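Local coordinates for putative glycerophosphodiester phosphodiesterase (Galdieria sulphuraria, PDB 2O55), which is of unknown precise function but probably belongs to the glycerophosphodiester phosphodiesterase family, whose members have a TIM-barrel fold, at residues 12-16 and 28-32; 22-27 and 90-94. All coordinates share one frame; numbering follows the deposited sequence. Where two conformers were deposited one is given.

Contact 1: residues 12-16 and 28-32; sequences HRGVG and SFVLC. With SO4 (sulfate ion), chain B.
S28 OG sits between two backbone groups of the loop 12-16. It accepts a nearly straight bond from V15 N (2.7 Å, N-H...O 165°) and gives a weak one to R13 O at 3.5 Å. The loop follows strand 8-12 of the TIM barrel, and S28 lies in the first turn of helix 26-34, so the contact joins the loop that leaves strand 8-12 to the helix that comes next. With chi1 at -177°, the serine oxygen lies opposite its own backbone N and extends toward the loop. A small side chain with both a donor and an acceptor suits this buried position. G14 faces the helix; its backbone angles, with positive phi, would press any side chain against the carbonyl oxygen of the residue before, and S28 OG already fills the place such a side chain would take. The ring of F29 meets it obliquely, CE1 standing 3.6 Å from G14 N. V15 supplies the apolar part: its CG1 packs at 3.8 Å from L31 CB and 3.9 Å from C32 SG, a compact branched chain fitted against the helix flank. R13 points the other way, toward a sulfate ion probably taken up from the crystallisation liquor. The edge of its guanidinium faces the ion, and R13 NH2 donates to sulfate O3 at 2.8 Å. The ion is also hydrogen-bonded by H56 and W218. H12, whose ND1 bonds to N244, presents its ring edge to the same oxygen, with CE1 and NE2 at 3.0 and 3.1 Å from sulfate O3.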
ATOM      1  N   HIS A  12      -1.684   7.198  -1.726  1.00 16.24           N
ATOM      2  CA  HIS A  12      -1.827   6.626  -0.396  1.00 16.29           C
ATOM      3  C   HIS A  12      -3.301   6.459  -0.029  1.00 15.90           C
ATOM      4  O   HIS A  12      -4.034   7.436   0.094  1.00 15.89           O
ATOM      5  CB  HIS A  12      -1.090   7.461   0.661  1.00 16.43           C
ATOM      6  CG  HIS A  12      -0.780   6.698   1.922  1.00 18.96           C
ATOM      7  ND1 HIS A  12      -0.078   7.246   2.978  1.00 20.67           N
ATOM      8  CD2 HIS A  12      -1.061   5.421   2.287  1.00 19.67           C
ATOM      9  CE1 HIS A  12       0.047   6.349   3.940  1.00 19.38           C
ATOM     10  NE2 HIS A  12      -0.542   5.233   3.546  1.00 20.20           N
ATOM     11  N   ARG A  13      -3.716   5.203   0.128  1.00 15.48           N
ATOM     12  CA  ARG A  13      -5.109   4.830   0.374  1.00 15.06           C
ATOM     13  C   ARG A  13      -6.064   5.418  -0.663  1.00 15.06           C
ATOM     14  O   ARG A  13      -7.237   5.657  -0.381  1.00 15.21           O
ATOM     15  CB  ARG A  13      -5.512   5.188   1.807  1.00 14.92           C
ATOM     16  CG  ARG A  13      -4.647   4.513   2.843  1.00 13.57           C
ATOM     17  CD  ARG A  13      -5.140   4.827   4.214  1.00 12.22           C
ATOM     18  NE  ARG A  13      -4.052   4.759   5.181  1.00 12.79           N
ATOM     19  CZ  ARG A  13      -4.091   5.298   6.397  1.00 11.84           C
ATOM     20  NH1 ARG A  13      -5.170   5.953   6.777  1.00 12.63           N
ATOM     21  NH2 ARG A  13      -3.053   5.193   7.226  1.00 10.73           N
ATOM     22  N   GLY A  14      -5.539   5.628  -1.867  1.00 15.34           N
ATOM     23  CA  GLY A  14      -6.255   6.287  -2.955  1.00 15.64           C
ATOM     24  C   GLY A  14      -5.819   7.737  -3.124  1.00 16.16           C
ATOM     25  O   GLY A  14      -4.631   8.040  -3.265  1.00 16.05           O
ATOM     26  N   VAL A  15      -6.788   8.644  -3.116  1.00 16.55           N
ATOM     27  CA  VAL A  15      -6.507  10.058  -3.288  1.00 16.82           C
ATOM     28  C   VAL A  15      -5.913  10.609  -2.011  1.00 17.55           C
ATOM     29  O   VAL A  15      -5.768  11.817  -1.847  1.00 17.88           O
ATOM     30  CB  VAL A  15      -7.776  10.851  -3.600  1.00 16.54           C
ATOM     31  CG1 VAL A  15      -8.417  10.339  -4.867  1.00 15.85           C
ATOM     32  CG2 VAL A  15      -8.742  10.792  -2.416  1.00 16.84           C
ATOM     33  N   GLY A  16      -5.586   9.716  -1.089  1.00 18.39           N
ATOM     34  CA  GLY A  16      -4.920  10.122   0.141  1.00 19.25           C
ATOM     35  C   GLY A  16      -5.717  11.153   0.906  1.00 19.48           C
ATOM     36  O   GLY A  16      -6.942  11.035   1.014  1.00 19.68           O
ATOM     37  N   SER A  28     -12.348   6.785  -4.351  1.00 21.52           N
ATOM     38  CA  SER A  28     -10.991   7.274  -4.196  1.00 22.30           C
ATOM     39  C   SER A  28     -10.095   6.645  -5.267  1.00 22.94           C
ATOM     40  O   SER A  28      -9.406   7.360  -5.993  1.00 23.35           O
ATOM     41  CB  SER A  28     -10.483   6.977  -2.780  1.00 22.20           C
ATOM     42  OG  SER A  28      -9.185   7.493  -2.558  1.00 22.34           O
ATOM     43  N   PHE A  29     -10.129   5.319  -5.389  1.00 23.75           N
ATOM     44  CA  PHE A  29      -9.295   4.612  -6.365  1.00 24.40           C
ATOM     45  C   PHE A  29      -9.693   4.959  -7.794  1.00 24.87           C
ATOM     46  O   PHE A  29      -8.827   5.221  -8.630  1.00 25.02           O
ATOM     47  CB  PHE A  29      -9.323   3.095  -6.149  1.00 24.64           C
ATOM     48  CG  PHE A  29      -8.943   2.657  -4.742  1.00 25.85           C
ATOM     49  CD1 PHE A  29      -7.759   3.107  -4.135  1.00 27.18           C
ATOM     50  CD2 PHE A  29      -9.762   1.769  -4.031  1.00 26.86           C
ATOM     51  CE1 PHE A  29      -7.402   2.701  -2.830  1.00 26.77           C
ATOM     52  CE2 PHE A  29      -9.417   1.347  -2.725  1.00 27.26           C
ATOM     53  CZ  PHE A  29      -8.226   1.819  -2.128  1.00 26.88           C
ATOM     54  N   VAL A  30     -10.999   4.990  -8.077  1.00 25.35           N
ATOM     55  CA  VAL A  30     -11.472   5.393  -9.412  1.00 25.62           C
ATOM     56  C   VAL A  30     -10.910   6.771  -9.745  1.00 25.83           C
ATOM     57  O   VAL A  30     -10.326   6.960 -10.810  1.00 26.03           O
ATOM     58  CB  VAL A  30     -13.030   5.403  -9.555  1.00 25.77           C
ATOM     59  CG1 VAL A  30     -13.448   5.898 -10.951  1.00 25.55           C
ATOM     60  CG2 VAL A  30     -13.637   4.014  -9.280  1.00 25.31           C
ATOM     61  N   LEU A  31     -11.064   7.715  -8.815  1.00 26.11           N
ATOM     62  CA  LEU A  31     -10.546   9.071  -8.995  1.00 26.44           C
ATOM     63  C   LEU A  31      -9.061   9.097  -9.325  1.00 26.77           C
ATOM     64  O   LEU A  31      -8.616   9.930 -10.111  1.00 27.12           O
ATOM     65  CB  LEU A  31     -10.859   9.983  -7.790  1.00 26.51           C
ATOM     66  CG  LEU A  31     -12.282  10.591  -7.662  1.00 26.11           C
ATOM     67  CD1 LEU A  31     -12.348  11.625  -6.549  1.00 24.90           C
ATOM     68  CD2 LEU A  31     -12.816  11.191  -8.956  1.00 24.29           C
ATOM     69  N   CYS A  32      -8.300   8.169  -8.755  1.00 27.06           N
ATOM     70  CA  CYS A  32      -6.865   8.114  -9.020  1.00 27.43           C
ATOM     71  C   CYS A  32      -6.548   7.713 -10.459  1.00 27.20           C
ATOM     72  O   CYS A  32      -5.564   8.188 -11.050  1.00 27.44           O
ATOM     73  CB  CYS A  32      -6.185   7.152  -8.060  1.00 27.59           C
ATOM     74  SG  CYS A  32      -5.930   7.811  -6.423  1.00 29.61           S
TER
HETATM   75  S   SO4 B   1       0.380   4.664   7.850  0.75 32.29           S
HETATM   76  O1  SO4 B   1       1.760   5.109   7.902  0.75 30.10           O
HETATM   77  O2  SO4 B   1      -0.285   5.251   8.995  0.75 31.89           O
HETATM   78  O3  SO4 B   1      -0.257   5.219   6.675  0.75 32.67           O
HETATM   79  O4  SO4 B   1       0.247   3.204   7.805  0.75 29.78           O

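Contact 2: residues 22-27 and 90-94; sequences PENTLR and HTIPS
H90 lies against P22, T25 and R27, and further along P93 packs on N24 and L26, all without a hydrogen bond between the two segments. In the TIM-barrel fold this joins the turn leading into helix 26-34 to the loop that runs up to helix 95-104. The aromatic part is a CH-pi contact: R27 CB stands over one face of the H90 imidazole, 4.0 Å from its centroid and 17° off the ring normal, shifted toward the rim. The aliphatic root of the arginine serves here; R27, deposited in two conformers, turns its outer chain away, bent at chi2 and chi3, at the exposed surface. P22 crosses the histidine at about a right angle, with its CD 3.4 Å from H90 ND1, a rigid ring packed against a flat one. H90 chi1 of -45° sets the imidazole beside its own backbone N, where both residues meet it. Apolar packing continues where L26 and P93 lie alongside each other, pointing opposite ways, with L26 CG 3.9 Å from P93 CB. L26 also touches E97 and A101 of helix 95-104, and a branched aliphatic chain can meet both that helix and P93. Among polar atoms the approaches are plain packing. N24 is tied instead by its side-chain amide to T42 and D43, and S94 OG caps the next helix by bonding to E97 N. T25 holds the N-cap position of helix 26-34, yet its side chain makes no capping bond; its OG1 rests 3.3 Å from H90 CB. Beside it, the carbonyl oxygen of N24 lies 3.2 Å from P93 CD.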
ATOM      1  N   PRO A  22     -13.259   9.691   0.690  1.00 23.91           N
ATOM      2  CA  PRO A  22     -12.780   8.940   1.881  1.00 24.03           C
ATOM      3  C   PRO A  22     -11.709   7.896   1.556  1.00 24.04           C
ATOM      4  O   PRO A  22     -11.735   7.285   0.486  1.00 24.32           O
ATOM      5  CB  PRO A  22     -14.044   8.246   2.411  1.00 24.06           C
ATOM      6  CG  PRO A  22     -15.000   8.203   1.234  1.00 24.40           C
ATOM      7  CD  PRO A  22     -14.676   9.398   0.370  1.00 23.93           C
ATOM      8  N   GLU A  23     -10.775   7.709   2.485  1.00 23.87           N
ATOM      9  CA  GLU A  23      -9.669   6.765   2.319  1.00 23.39           C
ATOM     10  C   GLU A  23     -10.153   5.328   2.028  1.00 23.62           C
ATOM     11  O   GLU A  23     -11.221   4.907   2.518  1.00 23.82           O
ATOM     12  CB  GLU A  23      -8.799   6.782   3.584  1.00 23.57           C
ATOM     13  CG  GLU A  23      -9.566   6.416   4.874  1.00 23.21           C
ATOM     14  CD  GLU A  23      -8.673   6.227   6.082  1.00 22.49           C
ATOM     15  OE1 GLU A  23      -8.040   5.151   6.213  1.00 20.61           O
ATOM     16  OE2 GLU A  23      -8.636   7.154   6.913  1.00 21.42           O
ATOM     17  N   ASN A  24      -9.369   4.584   1.245  1.00 23.19           N
ATOM     18  CA  ASN A  24      -9.654   3.170   0.962  1.00 22.91           C
ATOM     19  C   ASN A  24     -11.100   2.913   0.545  1.00 22.64           C
ATOM     20  O   ASN A  24     -11.772   2.011   1.059  1.00 22.68           O
ATOM     21  CB  ASN A  24      -9.274   2.281   2.152  1.00 23.10           C
ATOM     22  CG  ASN A  24      -7.795   2.146   2.315  1.00 22.90           C
ATOM     23  OD1 ASN A  24      -7.051   2.128   1.336  1.00 22.44           O
ATOM     24  ND2 ASN A  24      -7.348   2.050   3.561  1.00 24.00           N
ATOM     25  N   THR A  25     -11.548   3.724  -0.404  1.00 22.40           N
ATOM     26  CA  THR A  25     -12.914   3.725  -0.889  1.00 21.93           C
ATOM     27  C   THR A  25     -12.803   3.680  -2.408  1.00 21.47           C
ATOM     28  O   THR A  25     -11.925   4.335  -2.953  1.00 21.42           O
ATOM     29  CB  THR A  25     -13.618   5.020  -0.419  1.00 21.85           C
ATOM     30  OG1 THR A  25     -14.944   4.734   0.023  1.00 22.12           O
ATOM     31  CG2 THR A  25     -13.656   6.057  -1.510  1.00 21.84           C
ATOM     32  N   LEU A  26     -13.662   2.909  -3.085  1.00 21.21           N
ATOM     33  CA  LEU A  26     -13.602   2.775  -4.563  1.00 20.56           C
ATOM     34  C   LEU A  26     -13.576   4.116  -5.299  1.00 20.54           C
ATOM     35  O   LEU A  26     -12.832   4.278  -6.277  1.00 20.38           O
ATOM     36  CB  LEU A  26     -14.756   1.926  -5.101  1.00 20.27           C
ATOM     37  CG  LEU A  26     -14.725   0.444  -4.763  1.00 20.22           C
ATOM     38  CD1 LEU A  26     -16.117  -0.174  -4.890  1.00 20.22           C
ATOM     39  CD2 LEU A  26     -13.700  -0.293  -5.617  1.00 20.37           C
ATOM     40  N   ARG A  27     -14.374   5.075  -4.816  1.00 20.47           N
ATOM     41  CA  ARG A  27     -14.471   6.402  -5.436  0.50 20.43           C
ATOM     42  C   ARG A  27     -13.112   7.082  -5.399  1.00 20.87           C
ATOM     43  O   ARG A  27     -12.765   7.843  -6.297  1.00 21.05           O
ATOM     44  CB  ARG A  27     -15.522   7.278  -4.741  0.50 19.94           C
ATOM     45  CG  ARG A  27     -16.289   8.198  -5.691  0.50 18.91           C
ATOM     46  CD  ARG A  27     -15.466   9.393  -6.146  0.50 16.44           C
ATOM     47  NE  ARG A  27     -15.678   9.725  -7.557  0.50 14.74           N
ATOM     48  CZ  ARG A  27     -16.109  10.904  -7.998  0.50 13.19           C
ATOM     49  NH1 ARG A  27     -16.368  11.886  -7.142  0.50 12.13           N
ATOM     50  NH2 ARG A  27     -16.262  11.108  -9.300  0.50 11.02           N
ATOM     51  N   HIS A  90     -19.979   6.704   0.705  1.00 31.98           N
ATOM     52  CA  HIS A  90     -19.158   5.593   0.180  1.00 32.40           C
ATOM     53  C   HIS A  90     -18.891   4.541   1.238  1.00 32.31           C
ATOM     54  O   HIS A  90     -19.057   4.804   2.429  1.00 32.81           O
ATOM     55  CB  HIS A  90     -17.863   6.107  -0.442  1.00 32.47           C
ATOM     56  CG  HIS A  90     -18.075   7.301  -1.316  1.00 33.82           C
ATOM     57  ND1 HIS A  90     -17.627   8.560  -0.979  1.00 35.26           N
ATOM     58  CD2 HIS A  90     -18.737   7.439  -2.491  1.00 34.78           C
ATOM     59  CE1 HIS A  90     -17.978   9.420  -1.920  1.00 35.37           C
ATOM     60  NE2 HIS A  90     -18.652   8.764  -2.851  1.00 35.46           N
ATOM     61  N   THR A  91     -18.500   3.343   0.806  1.00 31.96           N
ATOM     62  CA  THR A  91     -18.509   2.182   1.706  1.00 31.56           C
ATOM     63  C   THR A  91     -17.244   1.324   1.641  1.00 31.13           C
ATOM     64  O   THR A  91     -16.489   1.417   0.669  1.00 31.35           O
ATOM     65  CB  THR A  91     -19.752   1.297   1.463  1.00 31.64           C
ATOM     66  OG1 THR A  91     -19.936   0.441   2.593  1.00 31.98           O
ATOM     67  CG2 THR A  91     -19.616   0.457   0.167  1.00 31.13           C
ATOM     68  N   ILE A  92     -17.015   0.494   2.666  1.00 30.37           N
ATOM     69  CA  ILE A  92     -15.822  -0.372   2.694  1.00 29.51           C
ATOM     70  C   ILE A  92     -15.897  -1.371   1.544  1.00 28.95           C
ATOM     71  O   ILE A  92     -16.853  -2.137   1.457  1.00 29.05           O
ATOM     72  CB  ILE A  92     -15.610  -1.133   4.043  1.00 29.42           C
ATOM     73  CG1 ILE A  92     -15.460  -0.166   5.217  1.00 29.59           C
ATOM     74  CG2 ILE A  92     -14.358  -1.983   3.977  1.00 29.51           C
ATOM     75  CD1 ILE A  92     -15.593  -0.822   6.574  1.00 29.22           C
ATOM     76  N   PRO A  93     -14.900  -1.343   0.647  1.00 28.42           N
ATOM     77  CA  PRO A  93     -14.841  -2.302  -0.452  1.00 28.19           C
ATOM     78  C   PRO A  93     -14.129  -3.612  -0.081  1.00 27.94           C
ATOM     79  O   PRO A  93     -13.421  -3.671   0.934  1.00 28.19           O
ATOM     80  CB  PRO A  93     -14.049  -1.553  -1.528  1.00 27.90           C
ATOM     81  CG  PRO A  93     -13.275  -0.487  -0.793  1.00 28.24           C
ATOM     82  CD  PRO A  93     -13.769  -0.399   0.618  1.00 28.42           C
ATOM     83  N   SER A  94     -14.346  -4.647  -0.892  1.00 27.48           N
ATOM     84  CA  SER A  94     -13.571  -5.887  -0.834  1.00 26.96           C
ATOM     85  C   SER A  94     -12.367  -5.721  -1.767  1.00 26.87           C
ATOM     86  O   SER A  94     -12.217  -4.673  -2.405  1.00 26.87           O
ATOM     87  CB  SER A  94     -14.428  -7.076  -1.277  1.00 26.65           C
ATOM     88  OG  SER A  94     -14.718  -7.008  -2.662  1.00 25.74           O
TER

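Contacts 1 and 2 share helix 26-34, and their centres lie about 9 Å apart. Along the chain the order is 12-16, 22-27, 28-32, 90-94, so the two contacts interleave. Two polar links tie loop 12-16 to the turn 22-27: R13 O and N24 N, 2.9 Å apart, probably form a hydrogen bond, and R13 NH1 meets E23 OE1 in a 3.0 Å salt bridge. F29 CZ also packs on N24 CA at 3.7 Å. Residue E23 of contact 2 is thus a second-shell partner of the sulfate and probably helps to position R13, which binds the ion, whereas residues 90-94 pack against the same turn and do not touch the ion.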